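Local coordinates for mevalonate diphosphate decarboxylase (Legionella pneumophila, PDB 3LTO), which probably catalyses the ATP-dependent decarboxylation of mevalonate diphosphate to isopentenyl diphosphate, a step of isoprenoid biosynthesis, at residues 6-11 with 33-38. Sequence-based numbering, arbitrary orientation.
Sequences QAPANI and SYTLSN
Ser33 starts the pairing with its CB packed 3.2 Å from Ile11 O; its OG lies near Asn10 OD1, at best a weak and doubtful hydrogen bond, and has another weak one to Arg152 NH1. ND2 of Asn10 bonds to Ser153 OG and to the carbonyl O of Ser149; a sulfate ion, probably from the crystallisation medium, is bound about 5 Å from this side chain. At Tyr34 the two backbones grip each other twice. Tyr34 N donates to Ile11 O at 2.8 Å, and Ile11 N returns a bond of 2.9 Å to Tyr34 O. Tyr34 CB rests against Ile11 CG2, while CG, anti to the backbone N (chi1 -177°), carries the ring away from Ile11 to meet the ring of Trp158, and OH bonds to Leu176 N. This antiparallel pairing joins strands 2-12 and 31-47 in the mixed sheet of the N-terminal domain, which has the ribosomal protein S5-like fold of GHMP kinases and their relatives. Thr35 forms a non-hydrogen-bonded pair with Asn10; its CG2 meets the ring of Pro8 at CG, 3.5 Å away, while OG1 bonds to Tyr155 O. On the face shared with Ile11 and Tyr34, Leu36 brings CD1 to 4.1 Å from Ile11 CB. Its N donates to Ala9 O at 2.9 Å, and the residue centres an inverse gamma turn. Beyond it the chain turns a corner at Ser37 and Asn38, with Ser37 CA 4.0 Å from Pro8 CB.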
ATOM      1  N   GLN A   6     -20.953 -12.080   9.092  1.00  9.23           N
ATOM      2  CA  GLN A   6     -20.033 -13.175   9.338  1.00  9.89           C
ATOM      3  C   GLN A   6     -18.781 -13.001   8.490  1.00  8.07           C
ATOM      4  O   GLN A   6     -18.783 -12.281   7.500  1.00  8.55           O
ATOM      5  CB  GLN A   6     -20.709 -14.512   9.010  1.00 10.22           C
ATOM      6  CG  GLN A   6     -21.972 -14.763   9.816  1.00 11.78           C
ATOM      7  CD  GLN A   6     -22.588 -16.123   9.535  1.00 12.47           C
ATOM      8  OE1 GLN A   6     -22.942 -16.432   8.402  1.00 11.78           O
ATOM      9  NE2 GLN A   6     -22.716 -16.942  10.573  1.00 11.28           N
ATOM     10  N   ALA A   7     -17.708 -13.655   8.900  1.00  8.04           N
ATOM     11  CA  ALA A   7     -16.456 -13.583   8.175  1.00  8.12           C
ATOM     12  C   ALA A   7     -15.731 -14.899   8.392  1.00  7.58           C
ATOM     13  O   ALA A   7     -15.878 -15.544   9.428  1.00  6.03           O
ATOM     14  CB  ALA A   7     -15.612 -12.421   8.677  1.00  6.43           C
ATOM     15  N   PRO A   8     -14.951 -15.321   7.398  1.00  6.77           N
ATOM     16  CA  PRO A   8     -14.205 -16.572   7.487  1.00  6.06           C
ATOM     17  C   PRO A   8     -12.823 -16.416   8.105  1.00  6.70           C
ATOM     18  O   PRO A   8     -12.246 -15.332   8.106  1.00  8.16           O
ATOM     19  CB  PRO A   8     -14.130 -17.017   6.038  1.00  5.30           C
ATOM     20  CG  PRO A   8     -13.951 -15.714   5.320  1.00  7.97           C
ATOM     21  CD  PRO A   8     -14.919 -14.775   6.028  1.00  5.21           C
ATOM     22  N   ALA A   9     -12.297 -17.504   8.649  1.00  5.60           N
ATOM     23  CA  ALA A   9     -10.961 -17.472   9.212  1.00  6.39           C
ATOM     24  C   ALA A   9     -10.035 -17.720   8.029  1.00  5.52           C
ATOM     25  O   ALA A   9     -10.491 -18.058   6.937  1.00  6.71           O
ATOM     26  CB  ALA A   9     -10.794 -18.568  10.242  1.00  8.02           C
ATOM     27  N   ASN A  10      -8.742 -17.538   8.228  1.00  4.63           N
ATOM     28  CA  ASN A  10      -7.809 -17.787   7.146  1.00  5.83           C
ATOM     29  C   ASN A  10      -6.528 -18.291   7.771  1.00  6.67           C
ATOM     30  O   ASN A  10      -6.235 -17.979   8.926  1.00  5.17           O
ATOM     31  CB  ASN A  10      -7.579 -16.509   6.319  1.00  5.72           C
ATOM     32  CG  ASN A  10      -6.651 -15.517   6.997  1.00  7.17           C
ATOM     33  OD1 ASN A  10      -5.447 -15.757   7.123  1.00  5.72           O
ATOM     34  ND2 ASN A  10      -7.208 -14.389   7.434  1.00  5.31           N
ATOM     35  N   ILE A  11      -5.788 -19.096   7.014  1.00  6.38           N
ATOM     36  CA  ILE A  11      -4.532 -19.676   7.481  1.00  7.51           C
ATOM     37  C   ILE A  11      -3.368 -19.278   6.564  1.00  8.69           C
ATOM     38  O   ILE A  11      -3.368 -19.558   5.364  1.00  8.37           O
ATOM     39  CB  ILE A  11      -4.630 -21.213   7.536  1.00  8.91           C
ATOM     40  CG1 ILE A  11      -3.311 -21.803   8.038  1.00  8.13           C
ATOM     41  CG2 ILE A  11      -4.962 -21.764   6.158  1.00  3.30           C
ATOM     42  CD1 ILE A  11      -2.974 -21.430   9.462  1.00 10.97           C
ATOM     43  N   SER A  33      -2.320 -16.275   2.619  1.00  9.90           N
ATOM     44  CA  SER A  33      -3.144 -17.203   3.375  1.00 11.84           C
ATOM     45  C   SER A  33      -4.273 -17.831   2.570  1.00 12.51           C
ATOM     46  O   SER A  33      -4.673 -17.319   1.524  1.00 12.18           O
ATOM     47  CB  SER A  33      -3.731 -16.496   4.600  1.00 11.29           C
ATOM     48  OG  SER A  33      -4.559 -15.415   4.204  1.00 12.76           O
ATOM     49  N   TYR A  34      -4.772 -18.955   3.074  1.00 12.78           N
ATOM     50  CA  TYR A  34      -5.875 -19.661   2.445  1.00 12.55           C
ATOM     51  C   TYR A  34      -7.119 -19.289   3.244  1.00 12.74           C
ATOM     52  O   TYR A  34      -7.091 -19.306   4.474  1.00 13.56           O
ATOM     53  CB  TYR A  34      -5.666 -21.170   2.521  1.00 12.30           C
ATOM     54  CG  TYR A  34      -6.753 -21.955   1.812  1.00 14.20           C
ATOM     55  CD1 TYR A  34      -6.976 -21.791   0.446  1.00 13.12           C
ATOM     56  CD2 TYR A  34      -7.574 -22.839   2.510  1.00 12.78           C
ATOM     57  CE1 TYR A  34      -7.990 -22.483  -0.207  1.00 12.50           C
ATOM     58  CE2 TYR A  34      -8.593 -23.536   1.862  1.00 12.71           C
ATOM     59  CZ  TYR A  34      -8.793 -23.351   0.505  1.00 10.90           C
ATOM     60  OH  TYR A  34      -9.805 -24.025  -0.142  1.00 11.72           O
ATOM     61  N   THR A  35      -8.204 -18.948   2.560  1.00 11.10           N
ATOM     62  CA  THR A  35      -9.421 -18.574   3.263  1.00 11.04           C
ATOM     63  C   THR A  35     -10.227 -19.828   3.610  1.00 12.92           C
ATOM     64  O   THR A  35     -10.653 -20.565   2.730  1.00 15.54           O
ATOM     65  CB  THR A  35     -10.262 -17.586   2.413  1.00  9.88           C
ATOM     66  OG1 THR A  35      -9.440 -16.475   2.023  1.00  2.99           O
ATOM     67  CG2 THR A  35     -11.439 -17.048   3.220  1.00  7.13           C
ATOM     68  N   LEU A  36     -10.409 -20.073   4.903  1.00 13.62           N
ATOM     69  CA  LEU A  36     -11.149 -21.240   5.374  1.00 14.79           C
ATOM     70  C   LEU A  36     -12.632 -20.899   5.479  1.00 16.44           C
ATOM     71  O   LEU A  36     -13.165 -20.679   6.568  1.00 16.76           O
ATOM     72  CB  LEU A  36     -10.596 -21.674   6.733  1.00 14.25           C
ATOM     73  CG  LEU A  36      -9.108 -22.050   6.716  1.00 16.03           C
ATOM     74  CD1 LEU A  36      -8.563 -22.127   8.132  1.00 16.15           C
ATOM     75  CD2 LEU A  36      -8.935 -23.379   5.995  1.00 15.39           C
ATOM     76  N   SER A  37     -13.294 -20.876   4.331  1.00 18.79           N
ATOM     77  CA  SER A  37     -14.706 -20.527   4.245  1.00 22.99           C
ATOM     78  C   SER A  37     -15.699 -21.272   5.140  1.00 23.52           C
ATOM     79  O   SER A  37     -16.810 -20.797   5.351  1.00 23.90           O
ATOM     80  CB  SER A  37     -15.154 -20.619   2.786  1.00 24.40           C
ATOM     81  OG  SER A  37     -14.521 -19.599   2.027  1.00 28.34           O
ATOM     82  N   ASN A  38     -15.311 -22.421   5.677  1.00 24.65           N
ATOM     83  CA  ASN A  38     -16.218 -23.172   6.537  1.00 25.09           C
ATOM     84  C   ASN A  38     -16.146 -22.742   8.005  1.00 23.34           C
ATOM     85  O   ASN A  38     -17.109 -22.906   8.742  1.00 24.30           O
ATOM     86  CB  ASN A  38     -15.939 -24.669   6.397  1.00 27.43           C
ATOM     87  CG  ASN A  38     -16.221 -25.178   4.991  1.00 29.89           C
ATOM     88  OD1 ASN A  38     -17.376 -25.294   4.578  1.00 30.14           O
ATOM     89  ND2 ASN A  38     -15.160 -25.469   4.242  1.00 31.98           N
TER